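Local coordinates for protein putative polysaccharide deacetylase (Bdellovibrio bacteriovorus HD100, PDB 5JP6) that probably removes acetyl groups from peptidoglycan, as a zinc-binding deacetylase of carbohydrate esterase family 4 whose action belongs to the predator's attack on prey cell walls, at residues V34-S39 and S49-E54; A55-W60 and R103-G108; D89-E94 and W308-N313; D122-S127 and Q338-E343; V171-D176 and R189-V194. The protein carries 1 engineered substitution. All coordinates share one frame; numbering follows the deposited sequence.

Contact 1 (V34-S39 and S49-E54); sequences VSDNQS and SEANPE
The backbones of Asp36 and Ser49 come closest where the end of helix 24-39 faces the loop leading into helix 53-66, with Asp36 CA and Ser49 CA 6.6 Å apart. The loop folds as an ST turn followed by an N-cap, so side-chain to backbone bonds brace it just before the helix. The single hydrogen bond across the contact runs from Ser49 OG to Asp36 OD2 over 2.8 Å, and it uses the anti lone pair of OD2, on the side away from OD1. The same hydroxyl accepts from Ala51 N at 2.9 Å with an N-H...O angle of 157°, which is the bond that defines the ST turn. Ser49 OG stands opposite the backbone N of its residue (chi1 173°), and from there it can face the carboxylate and the turn together. Donating to Asp36 OD2 and accepting from Ala51 N, the hydroxyl links the turn to helix 24-39. Beside this bond, Ala51 CB packs at 4.2 Å from Asp36 OD2, adding an apolar border to the carboxylate. Trp46 of the intervening helix 43-47 touches Asp36, Asn52 and Pro53, which places the contact around the reversal between two N-terminal helices. Helix 53-66 then opens with Asn52 as its N-cap: Asn52 OD1 accepts from Glu54 N at 2.9 Å, on a bent path of 132°.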
# COMPACT_ATOMS: atom_id res chain seq x y z
N VAL A 34 -3.56 -3.50 18.31
CA VAL A 34 -2.81 -2.31 18.71
C VAL A 34 -1.46 -2.72 19.32
O VAL A 34 -0.40 -2.19 18.94
CB VAL A 34 -3.63 -1.43 19.69
CG1 VAL A 34 -2.79 -0.27 20.20
CG2 VAL A 34 -4.88 -0.90 19.01
N SER A 35 -1.51 -3.65 20.28
CA SER A 35 -0.29 -4.18 20.91
C SER A 35 0.69 -4.80 19.91
O SER A 35 1.89 -4.52 19.97
CB SER A 35 -0.65 -5.26 21.95
OG SER A 35 0.55 -5.85 22.47
N ASP A 36 0.19 -5.66 19.02
CA ASP A 36 1.05 -6.35 18.03
C ASP A 36 1.65 -5.33 17.05
O ASP A 36 2.80 -5.47 16.62
CB ASP A 36 0.30 -7.41 17.23
CG ASP A 36 0.00 -8.66 18.00
OD1 ASP A 36 0.36 -8.72 19.19
OD2 ASP A 36 -0.57 -9.60 17.40
N ASN A 37 0.87 -4.31 16.68
CA ASN A 37 1.36 -3.30 15.76
C ASN A 37 2.54 -2.53 16.37
O ASN A 37 3.48 -2.15 15.69
CB ASN A 37 0.25 -2.33 15.38
CG ASN A 37 0.69 -1.34 14.32
OD1 ASN A 37 1.06 -0.23 14.61
ND2 ASN A 37 0.61 -1.77 13.07
N GLN A 38 2.48 -2.30 17.66
CA GLN A 38 3.56 -1.62 18.32
C GLN A 38 4.77 -2.49 18.64
O GLN A 38 5.89 -2.00 18.60
CB GLN A 38 3.01 -0.95 19.56
CG GLN A 38 2.12 0.26 19.23
CD GLN A 38 2.70 1.19 18.12
OE1 GLN A 38 3.71 1.92 18.32
NE2 GLN A 38 2.06 1.17 16.95
N SER A 39 4.56 -3.78 18.92
CA SER A 39 5.66 -4.63 19.34
C SER A 39 6.41 -5.27 18.14
O SER A 39 7.58 -5.68 18.28
CB SER A 39 5.16 -5.66 20.36
OG SER A 39 4.27 -6.59 19.76
N SER A 49 1.23 -11.38 12.52
CA SER A 49 0.24 -11.19 13.58
C SER A 49 -1.06 -11.89 13.31
O SER A 49 -1.50 -11.94 12.17
CB SER A 49 -0.10 -9.72 13.79
OG SER A 49 -1.16 -9.57 14.71
N GLU A 50 -1.69 -12.39 14.38
CA GLU A 50 -3.00 -13.02 14.30
C GLU A 50 -4.15 -12.04 14.48
O GLU A 50 -5.33 -12.41 14.29
CB GLU A 50 -3.10 -14.13 15.36
CG GLU A 50 -2.07 -15.24 15.19
CD GLU A 50 -2.26 -16.37 16.18
OE1 GLU A 50 -3.38 -16.93 16.22
OE2 GLU A 50 -1.30 -16.70 16.92
N ALA A 51 -3.81 -10.81 14.84
CA ALA A 51 -4.80 -9.78 15.08
C ALA A 51 -4.66 -8.65 14.07
O ALA A 51 -4.93 -7.50 14.38
CB ALA A 51 -4.66 -9.24 16.49
N ASN A 52 -4.26 -8.99 12.84
CA ASN A 52 -4.28 -7.99 11.79
C ASN A 52 -5.75 -7.54 11.57
O ASN A 52 -6.64 -8.36 11.40
CB ASN A 52 -3.74 -8.56 10.50
CG ASN A 52 -3.76 -7.54 9.39
OD1 ASN A 52 -4.78 -7.31 8.75
ND2 ASN A 52 -2.62 -6.96 9.13
N PRO A 53 -6.01 -6.23 11.56
CA PRO A 53 -7.41 -5.80 11.47
C PRO A 53 -8.17 -6.37 10.26
O PRO A 53 -9.35 -6.69 10.40
CB PRO A 53 -7.29 -4.28 11.37
CG PRO A 53 -6.05 -3.98 12.16
CD PRO A 53 -5.09 -5.09 11.79
N GLU A 54 -7.51 -6.51 9.12
CA GLU A 54 -8.19 -7.08 7.95
C GLU A 54 -8.66 -8.52 8.26
O GLU A 54 -9.81 -8.91 7.95
CB GLU A 54 -7.26 -7.12 6.74
CG GLU A 54 -7.96 -7.47 5.43
CD GLU A 54 -7.04 -7.39 4.24
OE1 GLU A 54 -5.82 -7.30 4.45
OE2 GLU A 54 -7.55 -7.40 3.10

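Contact 2 (A55-W60 and R103-G108); sequences ALFANW and RALVSG
Phe57 of helix 53-66 meets Leu105 and Val106 of the short helix 103-106, and its ring carries most of the first helix's share. From its CB, which points along the side of the interface, the side chain turns so that one ring edge reaches across. CD2 comes first and lies 3.8 Å from Leu105 CD1, in an oblique approach to the ring. One atom further on, CE2 meets Val106 CG1 at 4.0 Å, this time close to the ring plane, so the valine methyl sits at the edge. At the other edge of the ring, CE1 lies in the plane of the Trp60 indole, at its edge. The indole in turn sets CE3 3.9 Å above the Phe57 ring plane, toward the rim, so the tryptophan backs the phenylalanine from one turn further along the helix. Trp60 also adds its CB, 3.9 Å from Leu105 CD1, before its indole leads away toward Ile26 and Val30 of helix 24-39. Leu105 CD1 touches both, Phe57 CD2 and Trp60 CB lying about a right angle apart as seen from the methyl; with CG anti to the carbonyl carbon (chi1 -72°), the leucine reaches toward helix 53-66. Leu78 of helix 71-83 touches Phe57, Trp60 and Leu105, completing a buried core among the N-terminal helices. With no hydrogen bond between the two segments, their contact rests on the fit of apolar surfaces.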
# COMPACT_ATOMS: atom_id res chain seq x y z
N ALA A 55 -7.77 -9.29 8.87
CA ALA A 55 -8.10 -10.68 9.24
C ALA A 55 -9.19 -10.70 10.31
O ALA A 55 -10.12 -11.53 10.24
CB ALA A 55 -6.88 -11.42 9.75
N LEU A 56 -9.08 -9.80 11.30
CA LEU A 56 -10.08 -9.74 12.40
C LEU A 56 -11.48 -9.48 11.81
O LEU A 56 -12.47 -10.17 12.14
CB LEU A 56 -9.74 -8.63 13.39
CG LEU A 56 -8.53 -8.83 14.30
CD1 LEU A 56 -8.38 -7.64 15.22
CD2 LEU A 56 -8.69 -10.13 15.10
N PHE A 57 -11.58 -8.50 10.92
CA PHE A 57 -12.89 -8.16 10.33
C PHE A 57 -13.39 -9.24 9.37
O PHE A 57 -14.59 -9.47 9.32
CB PHE A 57 -12.90 -6.77 9.66
CG PHE A 57 -13.27 -5.64 10.58
CD1 PHE A 57 -12.27 -5.17 11.44
CD2 PHE A 57 -14.52 -5.07 10.63
CE1 PHE A 57 -12.55 -4.12 12.31
CE2 PHE A 57 -14.78 -4.03 11.50
CZ PHE A 57 -13.79 -3.57 12.34
N ALA A 58 -12.49 -9.92 8.64
CA ALA A 58 -12.95 -11.02 7.80
C ALA A 58 -13.59 -12.09 8.69
O ALA A 58 -14.66 -12.63 8.40
CB ALA A 58 -11.82 -11.61 6.98
N ASN A 59 -12.96 -12.39 9.81
CA ASN A 59 -13.54 -13.38 10.72
C ASN A 59 -14.83 -12.89 11.34
O ASN A 59 -15.78 -13.66 11.45
CB ASN A 59 -12.56 -13.73 11.82
CG ASN A 59 -13.14 -14.73 12.80
OD1 ASN A 59 -13.47 -15.87 12.44
ND2 ASN A 59 -13.35 -14.29 14.02
N TRP A 60 -14.89 -11.62 11.75
CA TRP A 60 -16.13 -11.07 12.31
C TRP A 60 -17.26 -11.06 11.28
O TRP A 60 -18.40 -11.33 11.63
CB TRP A 60 -15.94 -9.66 12.93
CG TRP A 60 -15.13 -9.72 14.19
CD1 TRP A 60 -15.15 -10.72 15.15
CD2 TRP A 60 -14.21 -8.74 14.67
NE1 TRP A 60 -14.28 -10.42 16.16
CE2 TRP A 60 -13.68 -9.23 15.89
CE3 TRP A 60 -13.76 -7.51 14.18
CZ2 TRP A 60 -12.74 -8.52 16.64
CZ3 TRP A 60 -12.83 -6.81 14.92
CH2 TRP A 60 -12.32 -7.32 16.15
N ARG A 103 -20.03 -2.89 6.53
CA ARG A 103 -21.08 -1.91 6.80
C ARG A 103 -21.96 -2.33 7.97
O ARG A 103 -22.27 -1.50 8.86
CB ARG A 103 -21.94 -1.66 5.53
CG ARG A 103 -23.03 -0.62 5.75
CD ARG A 103 -24.21 -0.75 4.79
NE ARG A 103 -24.87 -2.07 4.87
CZ ARG A 103 -25.60 -2.52 5.90
NH1 ARG A 103 -25.79 -1.78 7.01
NH2 ARG A 103 -26.14 -3.73 5.83
N ALA A 104 -22.41 -3.59 7.98
CA ALA A 104 -23.35 -4.02 9.04
C ALA A 104 -22.70 -4.11 10.40
O ALA A 104 -23.37 -3.96 11.42
CB ALA A 104 -24.00 -5.33 8.68
N LEU A 105 -21.41 -4.39 10.42
CA LEU A 105 -20.68 -4.46 11.69
C LEU A 105 -20.54 -3.11 12.37
O LEU A 105 -20.59 -3.02 13.61
CB LEU A 105 -19.30 -5.06 11.49
CG LEU A 105 -19.22 -6.55 11.21
CD1 LEU A 105 -17.82 -6.99 10.82
CD2 LEU A 105 -19.67 -7.37 12.38
N VAL A 106 -20.34 -2.06 11.58
CA VAL A 106 -19.97 -0.72 12.11
C VAL A 106 -21.04 0.35 11.91
O VAL A 106 -20.81 1.50 12.28
CB VAL A 106 -18.60 -0.23 11.59
CG1 VAL A 106 -17.51 -1.19 12.02
CG2 VAL A 106 -18.64 0.01 10.08
N SER A 107 -22.22 -0.02 11.41
CA SER A 107 -23.26 0.98 11.08
C SER A 107 -23.67 1.84 12.30
O SER A 107 -24.03 3.03 12.17
CB SER A 107 -24.48 0.31 10.46
OG SER A 107 -24.99 -0.71 11.29
N GLY A 108 -23.57 1.24 13.47
CA GLY A 108 -23.94 1.91 14.73
C GLY A 108 -23.03 3.02 15.17
O GLY A 108 -23.43 3.85 15.95

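Contact 3 (D89-E94 and W308-N313); sequences DLTLFE and WRTQSN
Thr310 fits against Leu92 and Thr91, docking a loop of the NodB-homology domain onto the helical N-terminal part; the closest pair of CA atoms, Leu92 CA and Thr310 CA, are 6.4 Å apart. The loop leads from strand 303-304 into helix 313-327. The closer side is Leu92, whose CD1 lies 3.6 Å from Thr310 OG1, the two side chains meeting at about a right angle. Thr310 CG2, opposite its backbone N, points to the oxygens of the other segment and is 3.9 Å from Thr91 OG1.

The looser side is bridged by water. One water links Asp89 OD1 to Thr310 OG1, at 3.2 Å from the carboxylate oxygen; a second donates to Thr91 OG1 at 2.8 Å and lies 2.7 Å from Thr310 OG1. Thr91 OG1 also bonds to the carbonyl of Gln88. Two waters therefore bridge the polar groups, and no direct hydrogen bond crosses between the segments. Asn37 OD1 accepts from Thr310 N, so helix 24-39 holds the loop from another direction. The loop is also braced from within, as Gln311 NE2 donates to Arg309 O at 2.9 Å with an N-H...O angle of 149°.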
# COMPACT_ATOMS: atom_id res chain seq x y z
N ASP A 89 -4.64 5.54 17.67
CA ASP A 89 -4.73 4.09 17.59
C ASP A 89 -5.89 3.60 16.73
O ASP A 89 -5.76 2.57 16.02
CB ASP A 89 -4.84 3.47 18.97
CG ASP A 89 -3.55 3.56 19.72
OD1 ASP A 89 -2.47 3.53 19.06
OD2 ASP A 89 -3.58 3.75 20.96
N LEU A 90 -6.98 4.34 16.76
CA LEU A 90 -8.13 4.03 15.95
C LEU A 90 -7.76 4.01 14.43
O LEU A 90 -8.35 3.25 13.64
CB LEU A 90 -9.28 5.00 16.22
CG LEU A 90 -10.59 4.75 15.49
CD1 LEU A 90 -11.17 3.38 15.84
CD2 LEU A 90 -11.57 5.88 15.85
N THR A 91 -6.76 4.81 14.05
CA THR A 91 -6.33 4.83 12.65
C THR A 91 -5.94 3.45 12.12
O THR A 91 -6.00 3.20 10.93
CB THR A 91 -5.23 5.86 12.30
OG1 THR A 91 -3.98 5.51 12.91
CG2 THR A 91 -5.67 7.26 12.72
N LEU A 92 -5.52 2.55 13.02
CA LEU A 92 -5.17 1.19 12.62
C LEU A 92 -6.37 0.45 11.98
O LEU A 92 -6.17 -0.46 11.18
CB LEU A 92 -4.65 0.42 13.83
CG LEU A 92 -4.05 -0.94 13.58
CD1 LEU A 92 -2.80 -0.87 12.71
CD2 LEU A 92 -3.71 -1.59 14.91
N PHE A 93 -7.58 0.82 12.40
CA PHE A 93 -8.81 0.17 11.95
C PHE A 93 -9.56 0.97 10.90
O PHE A 93 -10.65 0.59 10.50
CB PHE A 93 -9.71 -0.06 13.17
CG PHE A 93 -9.18 -1.05 14.13
CD1 PHE A 93 -9.44 -2.42 13.95
CD2 PHE A 93 -8.40 -0.63 15.22
CE1 PHE A 93 -8.92 -3.35 14.83
CE2 PHE A 93 -7.91 -1.57 16.12
CZ PHE A 93 -8.15 -2.93 15.91
N GLU A 94 -9.01 2.11 10.49
CA GLU A 94 -9.72 3.01 9.58
C GLU A 94 -10.14 2.32 8.30
O GLU A 94 -11.27 2.50 7.83
CB GLU A 94 -8.86 4.22 9.25
CG GLU A 94 -9.49 5.21 8.30
CD GLU A 94 -8.71 6.49 8.14
OE1 GLU A 94 -7.56 6.57 8.60
OE2 GLU A 94 -9.31 7.41 7.48
N TRP A 308 3.30 0.77 7.77
CA TRP A 308 2.35 -0.19 8.39
C TRP A 308 2.16 0.09 9.89
O TRP A 308 1.19 -0.38 10.49
CB TRP A 308 2.85 -1.63 8.18
CG TRP A 308 4.24 -1.88 8.69
CD1 TRP A 308 5.40 -1.81 7.98
CD2 TRP A 308 4.61 -2.25 10.03
NE1 TRP A 308 6.46 -2.09 8.79
CE2 TRP A 308 6.01 -2.34 10.06
CE3 TRP A 308 3.90 -2.45 11.22
CZ2 TRP A 308 6.71 -2.69 11.20
CZ3 TRP A 308 4.61 -2.78 12.37
CH2 TRP A 308 5.99 -2.90 12.34
N ARG A 309 3.13 0.78 10.51
CA ARG A 309 3.10 1.00 11.95
C ARG A 309 2.33 2.28 12.28
O ARG A 309 2.59 3.33 11.73
CB ARG A 309 4.53 1.05 12.52
CG ARG A 309 4.54 0.86 14.03
CD ARG A 309 5.86 1.21 14.65
NE ARG A 309 6.95 0.39 14.20
CZ ARG A 309 7.24 -0.83 14.66
NH1 ARG A 309 6.41 -1.44 15.52
NH2 ARG A 309 8.33 -1.45 14.23
N THR A 310 1.38 2.19 13.18
CA THR A 310 0.70 3.37 13.69
C THR A 310 1.75 4.28 14.32
O THR A 310 2.54 3.86 15.19
CB THR A 310 -0.38 3.04 14.71
OG1 THR A 310 -1.31 2.12 14.14
CG2 THR A 310 -1.13 4.30 15.20
N GLN A 311 1.71 5.55 13.90
CA GLN A 311 2.68 6.54 14.35
C GLN A 311 2.20 7.90 13.87
O GLN A 311 1.34 7.97 12.99
CB GLN A 311 4.04 6.26 13.77
CG GLN A 311 4.11 6.33 12.25
CD GLN A 311 5.35 5.66 11.69
OE1 GLN A 311 6.47 6.15 11.87
NE2 GLN A 311 5.17 4.53 11.05
N SER A 312 2.78 8.96 14.42
CA SER A 312 2.43 10.31 13.96
C SER A 312 2.92 10.54 12.54
O SER A 312 3.86 9.88 12.06
CB SER A 312 3.06 11.34 14.89
OG SER A 312 4.47 11.27 14.88
N ASN A 313 2.32 11.52 11.87
CA ASN A 313 2.84 11.92 10.57
C ASN A 313 4.31 12.29 10.65
O ASN A 313 5.11 11.93 9.79
CB ASN A 313 2.11 13.15 10.06
CG ASN A 313 0.67 12.91 9.62
OD1 ASN A 313 0.04 11.96 9.97
ND2 ASN A 313 0.14 13.90 8.88
O HOH W 1 -2.43 1.35 16.65
O HOH W 2 -2.48 3.29 12.00

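Contact 4 (D122-S127 and Q338-E343); sequences DEQRES and QRRTAE
The Arg125 guanidinium meets its partners at the edges: Asp122 OD1, Glu343 OE1, Arg339 NH2 and a water all lie near its plane. Its NH2 donates to Glu343 OE1 over 3.0 Å, on the syn side of that oxygen, with the guanidinium and carboxylate planes turned 43° apart; the further bonds from NE to OE1 and from NH2 to OE2 are weak. The other terminal nitrogen, NH1, binds Asp122 OD1 of its own helix at 2.7 Å. Glu343, bent about its CB-CG bond (chi2 -79°), brings its other oxygen to Arg339. That extended arginine grips OE2 side-on, its NE at 2.9 Å and its NH2 at 3.0 Å, both from the same face of the carboxylate; Ala134 N supplies OE2 with one more bond. Arg125 NH2 and Arg339 NH2 come within 3.7 Å, but the Glu343 carboxylate they share and a water accepting from both would offset their charges. Arg339 NH1 in addition forms salt bridges with Glu94 and Asp118. At the margin Gln124 OE1 approaches Arg340 NH1 at 3.8 Å, while the stronger partner of both side chains is Asn313. Together Asp122, Arg125, Arg339 and Glu343 form a salt-bridge network that joins helix 110-126 to helix 339-354, where the segment axes lie 34° apart, and links the N-terminal helices to the region of NodB homology.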
# COMPACT_ATOMS: atom_id res chain seq x y z
N ASP A 122 -6.63 15.98 10.88
CA ASP A 122 -6.68 17.45 10.87
C ASP A 122 -5.58 18.01 11.77
O ASP A 122 -4.83 18.94 11.40
CB ASP A 122 -8.02 17.95 11.37
CG ASP A 122 -9.17 17.75 10.38
OD1 ASP A 122 -8.94 17.44 9.18
OD2 ASP A 122 -10.34 17.90 10.83
N GLU A 123 -5.49 17.45 12.96
CA GLU A 123 -4.52 17.93 13.95
C GLU A 123 -3.09 17.68 13.47
O GLU A 123 -2.21 18.56 13.56
CB GLU A 123 -4.74 17.21 15.28
CG GLU A 123 -6.01 17.59 16.00
CD GLU A 123 -6.30 16.68 17.19
OE1 GLU A 123 -5.47 15.81 17.50
OE2 GLU A 123 -7.35 16.87 17.85
N GLN A 124 -2.89 16.51 12.87
CA GLN A 124 -1.58 16.14 12.29
C GLN A 124 -1.15 17.08 11.19
O GLN A 124 0.00 17.39 11.07
CB GLN A 124 -1.61 14.71 11.77
CG GLN A 124 -1.83 13.65 12.85
CD GLN A 124 -0.66 13.55 13.77
OE1 GLN A 124 0.44 13.19 13.36
NE2 GLN A 124 -0.87 13.88 15.02
N ARG A 125 -2.11 17.53 10.39
CA ARG A 125 -1.85 18.40 9.27
C ARG A 125 -1.34 19.78 9.72
O ARG A 125 -0.58 20.45 9.00
CB ARG A 125 -3.17 18.51 8.46
CG ARG A 125 -3.07 18.72 7.02
CD ARG A 125 -4.44 18.63 6.36
NE ARG A 125 -4.94 17.27 6.24
CZ ARG A 125 -6.05 16.83 6.81
NH1 ARG A 125 -6.86 17.67 7.46
NH2 ARG A 125 -6.38 15.54 6.72
N GLU A 126 -1.72 20.21 10.92
CA GLU A 126 -1.43 21.58 11.41
C GLU A 126 0.05 21.89 11.44
O GLU A 126 0.47 23.03 11.19
CB GLU A 126 -1.97 21.77 12.83
CG GLU A 126 -3.49 21.88 12.92
CD GLU A 126 -3.99 22.02 14.36
OE1 GLU A 126 -3.20 22.44 15.25
OE2 GLU A 126 -5.16 21.67 14.63
N SER A 127 0.86 20.90 11.76
CA SER A 127 2.28 21.14 11.94
C SER A 127 3.11 20.87 10.69
O SER A 127 4.34 20.93 10.75
CB SER A 127 2.81 20.32 13.13
OG SER A 127 2.64 18.94 12.90
N GLN A 338 -2.38 2.85 2.84
CA GLN A 338 -2.12 3.41 4.16
C GLN A 338 -2.46 4.92 4.10
O GLN A 338 -1.77 5.70 3.43
CB GLN A 338 -0.66 3.23 4.56
CG GLN A 338 -0.39 3.55 6.03
CD GLN A 338 -1.03 2.49 6.96
OE1 GLN A 338 -0.79 1.26 6.87
NE2 GLN A 338 -1.89 2.95 7.80
N ARG A 339 -3.50 5.33 4.80
CA ARG A 339 -3.93 6.73 4.75
C ARG A 339 -2.81 7.69 5.08
O ARG A 339 -2.60 8.70 4.38
CB ARG A 339 -5.13 7.00 5.64
CG ARG A 339 -5.42 8.48 5.70
CD ARG A 339 -6.77 8.81 6.25
NE ARG A 339 -6.95 10.25 6.22
CZ ARG A 339 -7.94 10.90 6.80
NH1 ARG A 339 -8.90 10.23 7.40
NH2 ARG A 339 -8.00 12.22 6.70
N ARG A 340 -2.04 7.37 6.11
CA ARG A 340 -1.05 8.34 6.58
C ARG A 340 0.03 8.58 5.53
O ARG A 340 0.55 9.67 5.43
CB ARG A 340 -0.44 7.89 7.89
CG ARG A 340 0.36 8.96 8.60
CD ARG A 340 0.75 8.47 9.99
NE ARG A 340 -0.35 7.97 10.79
CZ ARG A 340 -1.09 8.68 11.67
NH1 ARG A 340 -0.93 9.97 11.82
NH2 ARG A 340 -1.99 8.07 12.39
N THR A 341 0.30 7.55 4.73
CA THR A 341 1.23 7.72 3.62
C THR A 341 0.74 8.74 2.60
O THR A 341 1.53 9.60 2.12
CB THR A 341 1.54 6.36 2.99
OG1 THR A 341 2.15 5.53 3.98
CG2 THR A 341 2.44 6.45 1.75
N ALA A 342 -0.56 8.69 2.28
CA ALA A 342 -1.14 9.72 1.38
C ALA A 342 -1.05 11.11 2.08
O ALA A 342 -0.73 12.12 1.43
CB ALA A 342 -2.56 9.37 0.98
N GLU A 343 -1.32 11.17 3.40
CA GLU A 343 -1.31 12.44 4.09
C GLU A 343 0.06 13.11 4.06
O GLU A 343 0.14 14.33 4.05
CB GLU A 343 -1.73 12.26 5.56
CG GLU A 343 -3.16 11.79 5.77
CD GLU A 343 -4.19 12.90 5.63
OE1 GLU A 343 -3.89 14.11 5.81
OE2 GLU A 343 -5.38 12.56 5.36
O HOH W 3 -8.95 14.63 7.94

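Contact 5 (V171-D176 and R189-V194); sequences VVLTFD and RALKEV
Apolar contact accounts for everything that passes between Leu191 of helix 183-193 and the strand residues Leu173 and Phe175. The two branches of Leu191 divide the work: CD2 meets Leu173 CD1 at 4.2 Å, the side chains sliding past each other in opposite directions, and CD1 lies 4.3 Å from Phe175 CE2 in an oblique approach to the ring. The helix stands off the strand at a distance usual for side-chain packing, since Leu173 CA and Leu191 CA are 9.9 Å apart.

Aromatic packing continues on the strand side, where the Phe175 ring meets those of Phe200 and Phe334 at plane angles of about 20° and 15°. Polar bonds belong to the residues that face elsewhere: Thr174 OG1 bonds Val332 O and Arg277 NH1, and Asp176 OD1 makes a salt bridge with Arg277. Asp176, at the end of the strand, is a zinc-binding residue in a structure of this protein, although it holds no zinc in this model.

Strand 170-176, helix 183-193 and strand 199-202 make a beta-alpha-beta unit of the parallel sheet. Strand 170-176 pairs with 199-202, 330-335 and 358-364, while Phe348, Leu349 and Met345 of helix 339-354 pack beside Leu173 and Phe175.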
# COMPACT_ATOMS: atom_id res chain seq x y z
N VAL A 171 15.98 7.71 -5.98
CA VAL A 171 15.07 6.81 -5.30
C VAL A 171 13.90 6.45 -6.20
O VAL A 171 13.43 7.26 -7.02
CB VAL A 171 14.57 7.34 -3.96
CG1 VAL A 171 15.72 7.53 -2.99
CG2 VAL A 171 13.82 8.65 -4.13
N VAL A 172 13.47 5.21 -6.07
CA VAL A 172 12.32 4.67 -6.80
C VAL A 172 11.21 4.51 -5.78
O VAL A 172 11.37 3.85 -4.76
CB VAL A 172 12.64 3.30 -7.43
CG1 VAL A 172 11.47 2.76 -8.24
CG2 VAL A 172 13.87 3.33 -8.27
N LEU A 173 10.10 5.16 -6.05
CA LEU A 173 8.99 5.11 -5.14
C LEU A 173 8.02 3.99 -5.52
O LEU A 173 7.54 3.93 -6.67
CB LEU A 173 8.26 6.44 -5.14
CG LEU A 173 9.12 7.67 -4.81
CD1 LEU A 173 8.23 8.88 -4.72
CD2 LEU A 173 9.96 7.47 -3.54
N THR A 174 7.76 3.08 -4.58
CA THR A 174 6.91 1.94 -4.84
C THR A 174 5.80 1.81 -3.83
O THR A 174 5.97 2.10 -2.63
CB THR A 174 7.73 0.64 -5.00
OG1 THR A 174 8.15 0.14 -3.71
CG2 THR A 174 8.92 0.81 -5.90
N PHE A 175 4.65 1.40 -4.33
CA PHE A 175 3.42 1.37 -3.53
C PHE A 175 2.76 0.01 -3.68
O PHE A 175 2.37 -0.38 -4.78
CB PHE A 175 2.45 2.45 -4.00
CG PHE A 175 2.95 3.85 -3.75
CD1 PHE A 175 2.73 4.47 -2.55
CD2 PHE A 175 3.66 4.52 -4.73
CE1 PHE A 175 3.22 5.74 -2.31
CE2 PHE A 175 4.15 5.79 -4.50
CZ PHE A 175 3.94 6.40 -3.28
N ASP A 176 2.60 -0.68 -2.55
CA ASP A 176 1.95 -2.00 -2.51
C ASP A 176 0.52 -1.97 -2.03
O ASP A 176 0.18 -1.17 -1.16
CB ASP A 176 2.71 -2.91 -1.54
CG ASP A 176 4.00 -3.43 -2.08
OD1 ASP A 176 4.44 -3.04 -3.19
OD2 ASP A 176 4.61 -4.28 -1.37
N ARG A 189 -2.28 12.59 -7.01
CA ARG A 189 -2.26 14.06 -7.10
C ARG A 189 -0.91 14.59 -6.65
O ARG A 189 -0.32 15.45 -7.29
CB ARG A 189 -3.35 14.68 -6.24
CG ARG A 189 -4.74 14.42 -6.77
CD ARG A 189 -5.76 15.23 -6.03
NE ARG A 189 -6.07 14.70 -4.69
CZ ARG A 189 -6.98 13.77 -4.41
NH1 ARG A 189 -7.68 13.19 -5.37
NH2 ARG A 189 -7.19 13.41 -3.16
N ALA A 190 -0.41 14.02 -5.57
CA ALA A 190 0.88 14.48 -5.01
C ALA A 190 2.03 14.22 -5.99
O ALA A 190 2.88 15.07 -6.23
CB ALA A 190 1.15 13.82 -3.68
N LEU A 191 2.03 13.03 -6.58
CA LEU A 191 3.06 12.68 -7.55
C LEU A 191 3.01 13.58 -8.76
O LEU A 191 4.04 14.07 -9.24
CB LEU A 191 2.94 11.21 -7.94
CG LEU A 191 3.21 10.17 -6.86
CD1 LEU A 191 2.77 8.79 -7.30
CD2 LEU A 191 4.68 10.12 -6.48
N LYS A 192 1.80 13.75 -9.29
CA LYS A 192 1.63 14.49 -10.52
C LYS A 192 2.07 15.95 -10.38
O LYS A 192 2.66 16.53 -11.32
CB LYS A 192 0.20 14.40 -11.04
CG LYS A 192 0.01 15.04 -12.41
CD LYS A 192 -1.40 14.82 -12.94
CE LYS A 192 -1.55 15.55 -14.26
NZ LYS A 192 -2.96 15.64 -14.76
N GLU A 193 1.76 16.57 -9.23
CA GLU A 193 2.10 17.98 -8.98
C GLU A 193 3.58 18.27 -9.17
O GLU A 193 3.95 19.42 -9.51
CB GLU A 193 1.82 18.37 -7.47
CG GLU A 193 0.42 18.56 -7.17
CD GLU A 193 0.15 18.79 -5.68
OE1 GLU A 193 0.90 18.42 -4.69
OE2 GLU A 193 -0.92 19.29 -5.54
N VAL A 194 4.42 17.26 -8.90
CA VAL A 194 5.87 17.44 -8.95
C VAL A 194 6.54 16.58 -10.04
O VAL A 194 7.77 16.41 -10.06
CB VAL A 194 6.49 17.20 -7.56
CG1 VAL A 194 5.94 18.19 -6.54
CG2 VAL A 194 6.30 15.74 -7.10

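How the contacts relate
Contacts 1 and 2 share helix 53-66, and contact 2 reaches contact 3 through Phe57 CE1 and Phe93 CD1, 3.9 Å apart. Contacts 1 and 3 are joined by a probable hydrogen bond between Asn37 ND2 and Trp308 O at 3.0 Å. Contact 3 passes to contact 4 where Ser312 CB packs 3.6 Å from Gln124 OE1, and contact 4 touches contact 5 between Thr341 CG2 and Phe175 CE1 at 4.2 Å. The series thus leads from the N-terminal helices to the sheet, with the centres of contacts 2 and 5 about 32 Å apart. The zinc ion, bound by Asp177, His227 and Tyr280, lies about 10 Å from the Phe175 side chain and about 14 Å from that of Ser49.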